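Local structure of carbon monoxide dehydrogenase (6T7J) at residues T306-E309 with V310-R313; T479-W482 with S483-A486. The protein catalyses the reversible oxidation of carbon monoxide to carbon dioxide, as expected of a nickel-iron carbon monoxide dehydrogenase, although this form was isolated without nickel. All coordinates share one frame; numbering follows the deposited sequence.

Contact 1: T306-E309 with V310-R313; sequences TGNE and VLMR
Two groups grip Glu-309 OE1: the guanidinium of Arg-313, in a salt bridge with OE1 to NH1 at 2.9 Å, and a water that donates to the same oxygen. This is an i to i+4 ion pair on helix 304-314, the helix of the beta-alpha-beta unit formed with strands 297-303 and 318-320. The two side chains run alongside each other in the same direction; their carboxylate and guanidinium planes are inclined by 29°, and OE1 approaches the guanidinium obliquely. The chain of Glu-309 folds at its second torsion (chi2 -85°), which swings the carboxylate over to NH1. The water closes a small ring by accepting from Arg-313 NH2, 2.9 Å from its oxygen. Each charge has a second partner: Glu-309 OE2 bonds to Ser-521 OG, and Arg-313 NH2 forms a salt bridge with Asp-239.

Four successive backbone bonds carry the helix underneath; the straightest joins Val-310 N to Thr-306 O, with 170° at the hydrogen. On another flank Asn-308 and Leu-311 lie side by side, the amide oxygen of Asn-308 being held by His-518 NE2. Val-310 packs against the preceding turn, where its CG2 sits 3.1 Å from Gly-307 O.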
ATOM      1  N   THR A 306     -21.795   3.178   8.290  1.00 53.94           N
ATOM      2  CA  THR A 306     -22.873   2.219   8.061  1.00 54.95           C
ATOM      3  C   THR A 306     -24.156   2.670   8.755  1.00 54.60           C
ATOM      4  O   THR A 306     -25.264   2.466   8.225  1.00 51.72           O
ATOM      5  CB  THR A 306     -22.440   0.816   8.508  1.00 53.18           C
ATOM      6  OG1 THR A 306     -23.173  -0.171   7.773  1.00 55.00           O
ATOM      7  CG2 THR A 306     -22.648   0.598  10.005  1.00 45.79           C
ATOM      8  N   GLY A 307     -24.022   3.323   9.914  1.00 51.86           N
ATOM      9  CA  GLY A 307     -25.169   3.966  10.525  1.00 53.30           C
ATOM     10  C   GLY A 307     -25.747   5.048   9.639  1.00 53.49           C
ATOM     11  O   GLY A 307     -26.965   5.193   9.538  1.00 53.55           O
ATOM     12  N   ASN A 308     -24.881   5.810   8.967  1.00 49.11           N
ATOM     13  CA  ASN A 308     -25.365   6.827   8.040  1.00 50.01           C
ATOM     14  C   ASN A 308     -26.097   6.194   6.862  1.00 57.35           C
ATOM     15  O   ASN A 308     -27.096   6.739   6.383  1.00 52.66           O
ATOM     16  CB  ASN A 308     -24.207   7.691   7.545  1.00 49.64           C
ATOM     17  CG  ASN A 308     -23.874   8.821   8.497  1.00 47.93           C
ATOM     18  OD1 ASN A 308     -24.765   9.454   9.065  1.00 49.42           O
ATOM     19  ND2 ASN A 308     -22.584   9.078   8.681  1.00 49.98           N
ATOM     20  N   GLU A 309     -25.613   5.049   6.380  1.00 54.92           N
ATOM     21  CA  GLU A 309     -26.290   4.357   5.285  1.00 55.53           C
ATOM     22  C   GLU A 309     -27.702   3.952   5.689  1.00 59.00           C
ATOM     23  O   GLU A 309     -28.681   4.254   4.986  1.00 53.89           O
ATOM     24  CB  GLU A 309     -25.488   3.127   4.848  1.00 54.48           C
ATOM     25  CG  GLU A 309     -24.037   3.395   4.483  1.00 54.19           C
ATOM     26  CD  GLU A 309     -23.857   3.835   3.043  1.00 57.27           C
ATOM     27  OE1 GLU A 309     -24.874   4.081   2.359  1.00 58.32           O
ATOM     28  OE2 GLU A 309     -22.694   3.935   2.594  1.00 54.97           O
ATOM     29  N   VAL A 310     -27.827   3.266   6.832  1.00 56.53           N
ATOM     30  CA  VAL A 310     -29.156   2.830   7.258  1.00 55.61           C
ATOM     31  C   VAL A 310     -30.025   4.025   7.643  1.00 54.24           C
ATOM     32  O   VAL A 310     -31.254   3.966   7.523  1.00 53.94           O
ATOM     33  CB  VAL A 310     -29.064   1.799   8.401  1.00 51.00           C
ATOM     34  CG1 VAL A 310     -28.452   0.509   7.890  1.00 54.74           C
ATOM     35  CG2 VAL A 310     -28.271   2.347   9.571  1.00 49.79           C
ATOM     36  N   LEU A 311     -29.415   5.132   8.069  1.00 55.58           N
ATOM     37  CA  LEU A 311     -30.182   6.334   8.378  1.00 51.28           C
ATOM     38  C   LEU A 311     -30.743   6.964   7.110  1.00 50.81           C
ATOM     39  O   LEU A 311     -31.923   7.330   7.055  1.00 52.82           O
ATOM     40  CB  LEU A 311     -29.300   7.331   9.131  1.00 51.47           C
ATOM     41  CG  LEU A 311     -29.797   8.773   9.236  1.00 53.62           C
ATOM     42  CD1 LEU A 311     -30.845   8.881  10.324  1.00 52.44           C
ATOM     43  CD2 LEU A 311     -28.644   9.729   9.510  1.00 52.61           C
ATOM     44  N   MET A 312     -29.906   7.097   6.079  1.00 54.56           N
ATOM     45  CA  MET A 312     -30.339   7.718   4.834  1.00 51.47           C
ATOM     46  C   MET A 312     -31.383   6.876   4.117  1.00 54.34           C
ATOM     47  O   MET A 312     -32.275   7.429   3.465  1.00 54.96           O
ATOM     48  CB  MET A 312     -29.142   7.957   3.912  1.00 55.36           C
ATOM     49  CG  MET A 312     -28.075   8.881   4.478  1.00 50.89           C
ATOM     50  SD  MET A 312     -28.292  10.601   3.997  1.00 49.57           S
ATOM     51  CE  MET A 312     -28.122  10.481   2.218  1.00 51.89           C
ATOM     52  N   ARG A 313     -31.296   5.550   4.216  1.00 57.49           N
ATOM     53  CA  ARG A 313     -32.211   4.718   3.443  1.00 51.84           C
ATOM     54  C   ARG A 313     -33.451   4.282   4.215  1.00 50.01           C
ATOM     55  O   ARG A 313     -34.546   4.268   3.645  1.00 49.17           O
ATOM     56  CB  ARG A 313     -31.484   3.484   2.907  1.00 50.96           C
ATOM     57  CG  ARG A 313     -31.081   3.613   1.449  1.00 46.90           C
ATOM     58  CD  ARG A 313     -29.724   2.988   1.203  1.00 46.29           C
ATOM     59  NE  ARG A 313     -28.931   3.767   0.257  1.00 56.46           N
ATOM     60  CZ  ARG A 313     -27.619   3.638   0.103  1.00 47.96           C
ATOM     61  NH1 ARG A 313     -26.949   2.756   0.831  1.00 56.40           N
ATOM     62  NH2 ARG A 313     -26.976   4.386  -0.781  1.00 48.47           N
TER
HETATM   63  O   HOH W   1     -24.089   4.620  -0.478  1.00 46.89           O

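Contact 2: T479-W482 with S483-A486; sequences TGCW and SIAA. With MSK (Broken Fe4S4 cluster), chain F.
Cys-481 SG binds the iron FE2 of the broken Fe4S4 cluster at 2.4 Å, from the first turn of helix 480-489, and on the same turn Ile-484 brings CD1 to 4.3 Å from that sulfur. The helix follows closely on strand 474-478 of a parallel sheet, a strand-to-helix junction that places a cysteine ligand at the cluster. With SG anti to the carbonyl carbon and beside the backbone N (chi1 -68°), the sulfur points off the helix start to FE2; Ser-321 touches the same side chain.

Among the backbone bonds, Gly-480 O takes Ile-484 N at 3.0 Å, in the carbonyl plane, and a weak, bent bond from Ser-483 N. Another weak bond runs from Ser-483 N to Thr-479 O. Regular i to i+4 bonds then follow, from Ala-485 N to Cys-481 O and from Ala-486 N to Trp-482 O. Gly-480 has positive phi (70°), and a CB there would crowd cluster sulfur S5.

The aromatic contacts centre on Trp-482. Ala-486 CB lies over one face of the indole in a CH-pi contact, 4.0 Å from the six-membered ring centroid and 16° off its normal. His-462 meets the indole with its ring steeply inclined, and Ala-466 and Met-492 also touch the side chain. Replacing Trp-482 with an alanine would probably open a gap beside helix 460-471, leaving the Ala-486 methyl without its aromatic face and His-462 without its ring partner. Ser-483 reaches the indole at its edge rather than its face: OG lies near the ring plane, 3.2 Å from Trp-482 CE3.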
ATOM      1  N   THR A 479     -21.049  14.988   4.731  1.00 51.60           N
ATOM      2  CA  THR A 479     -21.139  13.541   4.912  1.00 53.97           C
ATOM      3  C   THR A 479     -20.460  13.114   6.207  1.00 47.20           C
ATOM      4  O   THR A 479     -19.791  13.900   6.883  1.00 48.88           O
ATOM      5  CB  THR A 479     -20.502  12.768   3.746  1.00 50.61           C
ATOM      6  OG1 THR A 479     -19.080  12.721   3.924  1.00 51.70           O
ATOM      7  CG2 THR A 479     -20.829  13.412   2.403  1.00 49.31           C
ATOM      8  N   GLY A 480     -20.655  11.837   6.543  1.00 54.92           N
ATOM      9  CA  GLY A 480     -19.886  11.157   7.567  1.00 49.65           C
ATOM     10  C   GLY A 480     -20.165  11.628   8.985  1.00 52.22           C
ATOM     11  O   GLY A 480     -21.287  12.006   9.357  1.00 51.82           O
ATOM     12  N   CYS A 481     -19.110  11.587   9.801  1.00 45.37           N
ATOM     13  CA  CYS A 481     -19.262  11.959  11.198  1.00 52.59           C
ATOM     14  C   CYS A 481     -19.531  13.449  11.363  1.00 50.52           C
ATOM     15  O   CYS A 481     -20.109  13.844  12.381  1.00 47.33           O
ATOM     16  CB  CYS A 481     -18.031  11.525  11.998  1.00 49.83           C
ATOM     17  SG  CYS A 481     -17.847   9.716  12.152  1.00 55.26           S
ATOM     18  N   TRP A 482     -19.173  14.283  10.380  1.00 53.67           N
ATOM     19  CA  TRP A 482     -19.691  15.648  10.402  1.00 51.47           C
ATOM     20  C   TRP A 482     -21.204  15.643  10.358  1.00 52.23           C
ATOM     21  O   TRP A 482     -21.856  16.424  11.063  1.00 50.88           O
ATOM     22  CB  TRP A 482     -19.173  16.495   9.238  1.00 50.42           C
ATOM     23  CG  TRP A 482     -19.923  17.821   9.216  1.00 54.03           C
ATOM     24  CD1 TRP A 482     -19.603  18.951   9.912  1.00 51.68           C
ATOM     25  CD2 TRP A 482     -21.152  18.118   8.526  1.00 53.08           C
ATOM     26  NE1 TRP A 482     -20.528  19.937   9.676  1.00 51.02           N
ATOM     27  CE2 TRP A 482     -21.492  19.450   8.834  1.00 49.40           C
ATOM     28  CE3 TRP A 482     -21.987  17.391   7.672  1.00 51.87           C
ATOM     29  CZ2 TRP A 482     -22.628  20.067   8.319  1.00 45.65           C
ATOM     30  CZ3 TRP A 482     -23.117  18.007   7.164  1.00 45.58           C
ATOM     31  CH2 TRP A 482     -23.425  19.332   7.484  1.00 48.06           C
ATOM     32  N   SER A 483     -21.794  14.806   9.503  1.00 51.53           N
ATOM     33  CA  SER A 483     -23.244  14.780   9.414  1.00 51.88           C
ATOM     34  C   SER A 483     -23.857  14.224  10.693  1.00 48.45           C
ATOM     35  O   SER A 483     -24.896  14.709  11.141  1.00 56.72           O
ATOM     36  CB  SER A 483     -23.692  13.981   8.195  1.00 50.20           C
ATOM     37  OG  SER A 483     -23.122  14.525   7.021  1.00 50.08           O
ATOM     38  N   ILE A 484     -23.204  13.235  11.305  1.00 48.47           N
ATOM     39  CA  ILE A 484     -23.697  12.756  12.600  1.00 50.54           C
ATOM     40  C   ILE A 484     -23.647  13.874  13.636  1.00 47.54           C
ATOM     41  O   ILE A 484     -24.586  14.047  14.428  1.00 52.90           O
ATOM     42  CB  ILE A 484     -22.907  11.516  13.057  1.00 48.14           C
ATOM     43  CG1 ILE A 484     -23.001  10.411  12.006  1.00 51.66           C
ATOM     44  CG2 ILE A 484     -23.442  11.010  14.388  1.00 47.69           C
ATOM     45  CD1 ILE A 484     -22.158   9.198  12.323  1.00 53.73           C
ATOM     46  N   ALA A 485     -22.570  14.664  13.639  1.00 48.52           N
ATOM     47  CA  ALA A 485     -22.448  15.769  14.587  1.00 52.37           C
ATOM     48  C   ALA A 485     -23.520  16.826  14.346  1.00 50.65           C
ATOM     49  O   ALA A 485     -24.163  17.309  15.287  1.00 48.47           O
ATOM     50  CB  ALA A 485     -21.054  16.387  14.488  1.00 50.49           C
ATOM     51  N   ALA A 486     -23.719  17.204  13.081  1.00 50.80           N
ATOM     52  CA  ALA A 486     -24.730  18.199  12.745  1.00 52.51           C
ATOM     53  C   ALA A 486     -26.124  17.704  13.104  1.00 51.25           C
ATOM     54  O   ALA A 486     -26.968  18.483  13.564  1.00 54.72           O
ATOM     55  CB  ALA A 486     -24.648  18.548  11.260  1.00 46.65           C
TER
HETATM   56  S1  MSK F 703     -16.536   6.603   9.815  0.82 53.76           S
HETATM   57  S3  MSK F 703     -13.677   7.759   8.218  1.00 60.52           S
HETATM   58  S4  MSK F 703     -14.100   8.393  11.564  0.64 51.58           S
HETATM   59  S5  MSK F 703     -16.130   9.675   9.082  1.00 55.01           S
HETATM   60 FE1  MSK F 703     -16.699   6.462   7.565  0.87 63.68          FE
HETATM   61 FE2  MSK F 703     -16.171   8.625  10.907  0.62 47.25          FE
HETATM   62 FE3  MSK F 703     -13.866   9.436   9.667  0.55 48.47          FE
HETATM   63 FE4  MSK F 703     -14.296   6.803  10.129  0.75 48.49          FE

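Overall arrangement
Contact 1 comes first along the chain, on helix 304-314, and contact 2 follows on helix 480-489; their centres are about 12 Å apart. Each helix follows a strand of a different parallel six-stranded sheet, 297-303 in one and 474-478 in the other, so the pair bridges the two sheet regions. They meet directly: Asn-308 ND2 probably bonds to Gly-480 O, and Asn-308 OD1 packs on Ile-484 CG1. The broken cluster ties them together further, since contact 2 supplies a cysteine ligand while the side chain of Asn-308 in contact 1 lies about 6 Å from the cluster. Both helices thus converge on the metal site from separate parts of the fold.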